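Encapsulated ferritin (Haliangium ochraceum, PDB 5N5F) oxidises Fe(2+) to Fe(3+) as a ferritin-like ferroxidase carried inside an encapsulin nanocompartment, passing the mineralised iron on for storage there. Local coordinates at the interface of chains A and B and the interface of chains A and C. Residues are numbered along the deposited sequence; one frame, centred on the assembly and turned at random. Chains: chain A/B/C, encapsulated ferritin.

Chain A, the N-terminal domain of the protein, which crystallises as a decameric ring, meets chain B in contact 1 and chain C in contact 2, with C-alpha centres about 17 Å apart. Its helix 16-44 serves both: A:Arg23 to A:Glu31 in contact 1, the first turn, together with residues 7 to 15, in contact 2. The partners use the later part of the same helix, joined in contact 1 by B:Leu50 and B:Leu54 of helix 48-75; B:Arg41 lies in contact 1 and its copy C:Arg41 in contact 2. Each interface is two-fold symmetric, and alternating them would be consistent with closure of the decamer.

Contact 1: the interface of chains A and B. Residues chain A 23-24, 26-27, 30-31; chain B 37-38, 41, 50, 54.
Two copies of helix 16-44 from neighbouring encapsulated-ferritin subunits meet here, with helix 48-75 of chain B alongside, and an arginine reaching across shows how one side chain can organise a helical interface. B:Arg41 leaves its backbone with CG anti to the carbonyl carbon, then bends at chi3 (-79°), which turns the guanidinium toward the tip of A:Glu30. That glutamate is extended beyond CG, so the two side chains meet tip to tip. The grip is end-on: NH2 forms a salt bridge and hydrogen bond to OE1 of A:Glu30 at 2.5 Å, while NH1 donates to the other carboxylate oxygen, OE2, at 3.2 Å. The pairing is not coplanar, for the two planes are 52° apart; both oxygens lie near the guanidinium plane but are met from above the carboxylate plane. One guanidinium face receives CG2 of A:Val26, toward its rim, and the backbone O of B:Trp37 lies over the opposite face.

A:Thr27 slides past the arginine in the opposite direction. Its OG1 accepts a weak, bent bond from NE of B:Arg41 at 3.0 Å and donates a hydrogen bond to the backbone O of A:Arg23, one helical turn back, at 2.8 Å; this second-shell bond fixes the hydroxyl's rotation. The methyl CG2 points instead toward B:Leu54 and the ring of B:Tyr38.

The aromatic pair flanks A:Glu30. B:Trp37 crosses it obliquely, the carboxylate lying over the rim of the indole at CE3, 3.5 Å from CD of A:Glu30, while OE1 lies in plane at the edge of the B:Tyr38 ring. Two bonds from the arginine would be expected to stabilise the carboxylate in its charged form. Farther along, B:Tyr38 crosses A:Glu31, a probable iron ligand, with ring and carboxylate planes 79° apart, and its phenol OH hydrogen-bonds to OE2 of A:Glu31 at 3.0 Å.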
loop_
_atom_site.group_PDB
_atom_site.type_symbol
_atom_site.label_atom_id
_atom_site.label_comp_id
_atom_site.label_asym_id
_atom_site.label_seq_id
_atom_site.Cartn_x
_atom_site.Cartn_y
_atom_site.Cartn_z
ATOM N N ARG A 23 8.238 2.405 -19.512
ATOM C CA ARG A 23 6.894 2.037 -19.939
ATOM C C ARG A 23 6.838 0.570 -20.339
ATOM O O ARG A 23 5.934 -0.165 -19.925
ATOM C CB ARG A 23 6.449 2.938 -21.090
ATOM C CG ARG A 23 6.355 4.401 -20.695
ATOM C CD ARG A 23 5.735 5.261 -21.781
ATOM N NE ARG A 23 5.527 6.627 -21.308
ATOM C CZ ARG A 23 6.337 7.656 -21.548
ATOM N NH1 ARG A 23 7.433 7.509 -22.280
ATOM N NH2 ARG A 23 6.037 8.849 -21.053
ATOM N N ALA A 24 7.816 0.116 -21.125
ATOM C CA ALA A 24 7.810 -1.274 -21.565
ATOM C C ALA A 24 8.109 -2.223 -20.410
ATOM O O ALA A 24 7.549 -3.324 -20.346
ATOM C CB ALA A 24 8.817 -1.472 -22.701
ATOM N N VAL A 26 7.384 -1.903 -17.138
ATOM C CA VAL A 26 6.230 -2.117 -16.264
ATOM C C VAL A 26 5.150 -2.909 -16.989
ATOM O O VAL A 26 4.406 -3.674 -16.361
ATOM C CB VAL A 26 5.686 -0.780 -15.723
ATOM C CG1 VAL A 26 6.760 -0.063 -14.912
ATOM C CG2 VAL A 26 5.166 0.108 -16.846
ATOM N N THR A 27 5.051 -2.759 -18.312
ATOM C CA THR A 27 4.098 -3.556 -19.080
ATOM C C THR A 27 4.443 -5.036 -18.988
ATOM O O THR A 27 3.577 -5.876 -18.709
ATOM C CB THR A 27 4.085 -3.096 -20.540
ATOM O OG1 THR A 27 3.746 -1.704 -20.603
ATOM C CG2 THR A 27 3.078 -3.896 -21.355
ATOM N N GLU A 30 3.555 -6.284 -15.494
ATOM C CA GLU A 30 2.129 -6.530 -15.304
ATOM C C GLU A 30 1.687 -7.787 -16.041
ATOM O O GLU A 30 0.852 -8.551 -15.540
ATOM C CB GLU A 30 1.325 -5.318 -15.774
ATOM C CG GLU A 30 1.552 -4.071 -14.933
ATOM C CD GLU A 30 1.033 -2.815 -15.599
ATOM O OE1 GLU A 30 0.504 -2.909 -16.727
ATOM O OE2 GLU A 30 1.157 -1.729 -14.995
ATOM N N GLU A 31 2.244 -8.026 -17.228
ATOM C CA GLU A 31 1.868 -9.215 -17.981
ATOM C C GLU A 31 2.369 -10.480 -17.294
ATOM O O GLU A 31 1.656 -11.491 -17.247
ATOM C CB GLU A 31 2.394 -9.101 -19.410
ATOM C CG GLU A 31 1.689 -7.994 -20.194
ATOM C CD GLU A 31 2.443 -7.558 -21.432
ATOM O OE1 GLU A 31 3.661 -7.818 -21.513
ATOM O OE2 GLU A 31 1.815 -6.946 -22.320
ATOM N N TRP B 37 -4.372 1.330 -18.209
ATOM C CA TRP B 37 -2.942 1.613 -18.137
ATOM C C TRP B 37 -2.274 1.536 -19.507
ATOM O O TRP B 37 -1.338 2.298 -19.780
ATOM C CB TRP B 37 -2.273 0.646 -17.163
ATOM C CG TRP B 37 -2.805 0.753 -15.769
ATOM C CD1 TRP B 37 -3.528 1.788 -15.242
ATOM C CD2 TRP B 37 -2.669 -0.214 -14.722
ATOM N NE1 TRP B 37 -3.846 1.524 -13.931
ATOM C CE2 TRP B 37 -3.328 0.302 -13.588
ATOM C CE3 TRP B 37 -2.054 -1.466 -14.633
ATOM C CZ2 TRP B 37 -3.388 -0.390 -12.380
ATOM C CZ3 TRP B 37 -2.114 -2.151 -13.435
ATOM C CH2 TRP B 37 -2.776 -1.612 -12.324
ATOM N N TYR B 38 -2.731 0.635 -20.377
ATOM C CA TYR B 38 -2.133 0.545 -21.706
ATOM C C TYR B 38 -2.427 1.794 -22.524
ATOM O O TYR B 38 -1.541 2.316 -23.210
ATOM C CB TYR B 38 -2.638 -0.698 -22.435
ATOM C CG TYR B 38 -2.025 -1.999 -21.957
ATOM C CD1 TYR B 38 -1.344 -2.078 -20.746
ATOM C CD2 TYR B 38 -2.122 -3.148 -22.727
ATOM C CE1 TYR B 38 -0.789 -3.272 -20.315
ATOM C CE2 TYR B 38 -1.566 -4.342 -22.309
ATOM C CZ TYR B 38 -0.904 -4.400 -21.104
ATOM O OH TYR B 38 -0.357 -5.593 -20.694
ATOM N N ARG B 41 -0.195 4.639 -21.302
ATOM C CA ARG B 41 1.200 4.489 -21.700
ATOM C C ARG B 41 1.375 4.646 -23.204
ATOM O O ARG B 41 2.394 5.184 -23.653
ATOM C CB ARG B 41 1.735 3.137 -21.226
ATOM C CG ARG B 41 1.882 3.056 -19.708
ATOM C CD ARG B 41 2.872 1.984 -19.284
ATOM N NE ARG B 41 2.294 0.646 -19.329
ATOM C CZ ARG B 41 1.720 0.031 -18.297
ATOM N NH1 ARG B 41 1.638 0.626 -17.114
ATOM N NH2 ARG B 41 1.226 -1.190 -18.452
ATOM N N LEU B 50 6.485 0.730 -30.109
ATOM C CA LEU B 50 5.933 0.381 -28.805
ATOM C C LEU B 50 4.453 0.732 -28.726
ATOM O O LEU B 50 3.657 -0.027 -28.161
ATOM C CB LEU B 50 6.712 1.092 -27.699
ATOM C CG LEU B 50 6.222 0.905 -26.261
ATOM C CD1 LEU B 50 6.094 -0.570 -25.913
ATOM C CD2 LEU B 50 7.176 1.598 -25.289
ATOM N N LEU B 54 1.325 -1.766 -27.639
ATOM C CA LEU B 54 0.500 -1.485 -26.470
ATOM C C LEU B 54 -0.983 -1.490 -26.825
ATOM O O LEU B 54 -1.803 -2.041 -26.082
ATOM C CB LEU B 54 0.902 -0.143 -25.861
ATOM C CG LEU B 54 2.217 -0.102 -25.077
ATOM C CD1 LEU B 54 2.555 1.330 -24.708
ATOM C CD2 LEU B 54 2.152 -0.969 -23.826
#

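Contact 2: the interface of chains A and C. Residues chain A 7-9, 13-15, 18; chain C 39-41, 43-44.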
loop_
_atom_site.group_PDB
_atom_site.type_symbol
_atom_site.label_atom_id
_atom_site.label_comp_id
_atom_site.label_asym_id
_atom_site.label_seq_id
_atom_site.Cartn_x
_atom_site.Cartn_y
_atom_site.Cartn_z
ATOM N N LEU A 7 7.196 6.977 -12.082
ATOM C CA LEU A 7 8.628 7.246 -12.122
ATOM C C LEU A 7 9.132 7.664 -10.745
ATOM O O LEU A 7 8.430 8.325 -9.976
ATOM C CB LEU A 7 8.933 8.343 -13.143
ATOM C CG LEU A 7 8.761 7.973 -14.618
ATOM C CD1 LEU A 7 8.754 9.225 -15.477
ATOM C CD2 LEU A 7 9.869 7.027 -15.065
ATOM N N HIS A 8 10.367 7.270 -10.439
ATOM C CA HIS A 8 11.006 7.604 -9.172
ATOM C C HIS A 8 11.894 8.837 -9.262
ATOM O O HIS A 8 12.547 9.188 -8.275
ATOM C CB HIS A 8 11.840 6.419 -8.674
ATOM C CG HIS A 8 11.027 5.218 -8.305
ATOM N ND1 HIS A 8 9.742 5.309 -7.814
ATOM C CD2 HIS A 8 11.317 3.896 -8.355
ATOM C CE1 HIS A 8 9.276 4.096 -7.577
ATOM N NE2 HIS A 8 10.212 3.221 -7.896
ATOM N N GLU A 9 11.935 9.497 -10.410
ATOM C CA GLU A 9 12.805 10.638 -10.641
ATOM C C GLU A 9 12.059 11.650 -11.491
ATOM O O GLU A 9 11.110 11.294 -12.200
ATOM C CB GLU A 9 14.103 10.219 -11.348
ATOM C CG GLU A 9 15.004 9.305 -10.525
ATOM C CD GLU A 9 15.606 10.007 -9.319
ATOM O OE1 GLU A 9 15.535 11.252 -9.257
ATOM O OE2 GLU A 9 16.152 9.314 -8.434
ATOM N N LEU A 13 14.960 14.936 -16.108
ATOM C CA LEU A 13 16.319 14.431 -15.951
ATOM C C LEU A 13 16.526 13.079 -16.616
ATOM O O LEU A 13 17.676 12.664 -16.804
ATOM C CB LEU A 13 16.680 14.312 -14.466
ATOM C CG LEU A 13 16.734 15.595 -13.633
ATOM C CD1 LEU A 13 17.233 15.276 -12.234
ATOM C CD2 LEU A 13 17.615 16.657 -14.277
ATOM N N LEU A 14 15.448 12.385 -16.969
ATOM C CA LEU A 14 15.538 11.081 -17.605
ATOM C C LEU A 14 15.508 11.236 -19.119
ATOM O O LEU A 14 14.772 12.069 -19.656
ATOM C CB LEU A 14 14.386 10.183 -17.151
ATOM C CG LEU A 14 14.169 10.052 -15.643
ATOM C CD1 LEU A 14 12.928 9.213 -15.348
ATOM C CD2 LEU A 14 15.386 9.446 -14.975
ATOM N N SER A 15 16.314 10.430 -19.804
ATOM C CA SER A 15 16.289 10.420 -21.256
ATOM C C SER A 15 14.988 9.796 -21.752
ATOM O O SER A 15 14.338 9.011 -21.056
ATOM C CB SER A 15 17.486 9.647 -21.813
ATOM O OG SER A 15 17.422 8.275 -21.462
ATOM N N THR A 18 15.115 6.107 -21.535
ATOM C CA THR A 18 14.833 5.584 -20.203
ATOM C C THR A 18 13.335 5.571 -19.931
ATOM O O THR A 18 12.799 4.586 -19.410
ATOM C CB THR A 18 15.560 6.414 -19.145
ATOM O OG1 THR A 18 16.976 6.304 -19.340
ATOM C CG2 THR A 18 15.211 5.937 -17.733
ATOM N N GLN C 39 18.232 2.233 -13.651
ATOM C CA GLN C 39 18.458 3.108 -14.798
ATOM C C GLN C 39 17.929 4.510 -14.528
ATOM O O GLN C 39 18.559 5.504 -14.910
ATOM C CB GLN C 39 17.795 2.525 -16.049
ATOM C CG GLN C 39 17.974 3.377 -17.304
ATOM C CD GLN C 39 19.419 3.446 -17.764
ATOM O OE1 GLN C 39 20.008 2.433 -18.138
ATOM N NE2 GLN C 39 20.001 4.642 -17.728
ATOM N N GLN C 40 16.765 4.609 -13.884
ATOM C CA GLN C 40 16.218 5.917 -13.535
ATOM C C GLN C 40 17.165 6.674 -12.614
ATOM O O GLN C 40 17.426 7.866 -12.813
ATOM C CB GLN C 40 14.851 5.756 -12.870
ATOM C CG GLN C 40 13.754 5.242 -13.785
ATOM C CD GLN C 40 12.378 5.325 -13.144
ATOM O OE1 GLN C 40 12.093 6.243 -12.374
ATOM N NE2 GLN C 40 11.522 4.360 -13.453
ATOM N N ARG C 41 17.685 5.996 -11.589
ATOM C CA ARG C 41 18.544 6.671 -10.626
ATOM C C ARG C 41 19.880 7.058 -11.241
ATOM O O ARG C 41 20.445 8.096 -10.881
ATOM C CB ARG C 41 18.748 5.787 -9.397
ATOM C CG ARG C 41 17.469 5.589 -8.599
ATOM C CD ARG C 41 17.741 5.114 -7.184
ATOM N NE ARG C 41 17.842 3.660 -7.094
ATOM C CZ ARG C 41 16.819 2.842 -6.860
ATOM N NH1 ARG C 41 15.594 3.321 -6.693
ATOM N NH2 ARG C 41 17.025 1.533 -6.796
ATOM N N ASP C 43 20.353 7.933 -14.435
ATOM C CA ASP C 43 20.086 9.132 -15.224
ATOM C C ASP C 43 20.058 10.376 -14.346
ATOM O O ASP C 43 20.602 11.422 -14.721
ATOM C CB ASP C 43 18.760 8.991 -15.969
ATOM C CG ASP C 43 18.870 8.120 -17.203
ATOM O OD1 ASP C 43 19.936 7.499 -17.408
ATOM O OD2 ASP C 43 17.882 8.051 -17.965
ATOM N N ALA C 44 19.421 10.288 -13.177
ATOM C CA ALA C 44 19.282 11.435 -12.290
ATOM C C ALA C 44 20.492 11.653 -11.390
ATOM O O ALA C 44 20.568 12.694 -10.728
ATOM C CB ALA C 44 18.032 11.271 -11.422
#
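Chain A contributes an irregular N-terminal segment, extended at A:Glu9 (phi -142°, psi 157°) but turned at A:His8, then the 3-10 helix 11-13 and the first turn of helix 16-44, all laid against the C-terminal end of helix 16-44 of chain C. In this EncFtn-family protein the joint illustrates how a helix start and a neighbour's helix end can be tied by short polar side chains.

A:Thr18 and C:Asp43 reach toward each other tip to tip. The threonine OG1, anti to its own carbonyl carbon, donates to the syn lone pair of OD2 in the aspartate carboxylate, modelled at a very short separation. Behind it A:Ser15 caps the helix start: its OG accepts the backbone N-H of A:Thr18 at 3.2 Å and shares a hydrogen bond with OG1 of A:Thr18 at 2.9 Å. The backbone N of A:Ser15 adds a weak bond to OD2, so the carboxylate faces the N-terminus of a helix, which may favour its charged form. From its own chain, C:Gln39 bends at chi2 (66°) and brings NE2 to OD1 of C:Asp43 at 2.9 Å, arriving from above the carboxylate plane. An alanine in place of C:Asp43 would remove the acceptors for A:Thr18, A:Ser15 and C:Gln39 and would probably loosen the hold on the start of helix 16-44 of chain A.

A:Leu14 crosses the aspartate at about a right angle, resting CD2 3.5 Å from CB of C:Asp43. One turn earlier, C:Gln40 extends beyond CG to present OE1 to the backbone N of A:His8; the bond is 2.8 Å, nearly straight and in the amide carbonyl plane. The A:Leu7 side chain crosses that of C:Gln40 at about a right angle, with CD2 3.6 Å from CD of C:Gln40. A:Glu9, bent at chi2, folds its side chain over the methyl group of C:Ala44, CD lying 3.5 Å from CB.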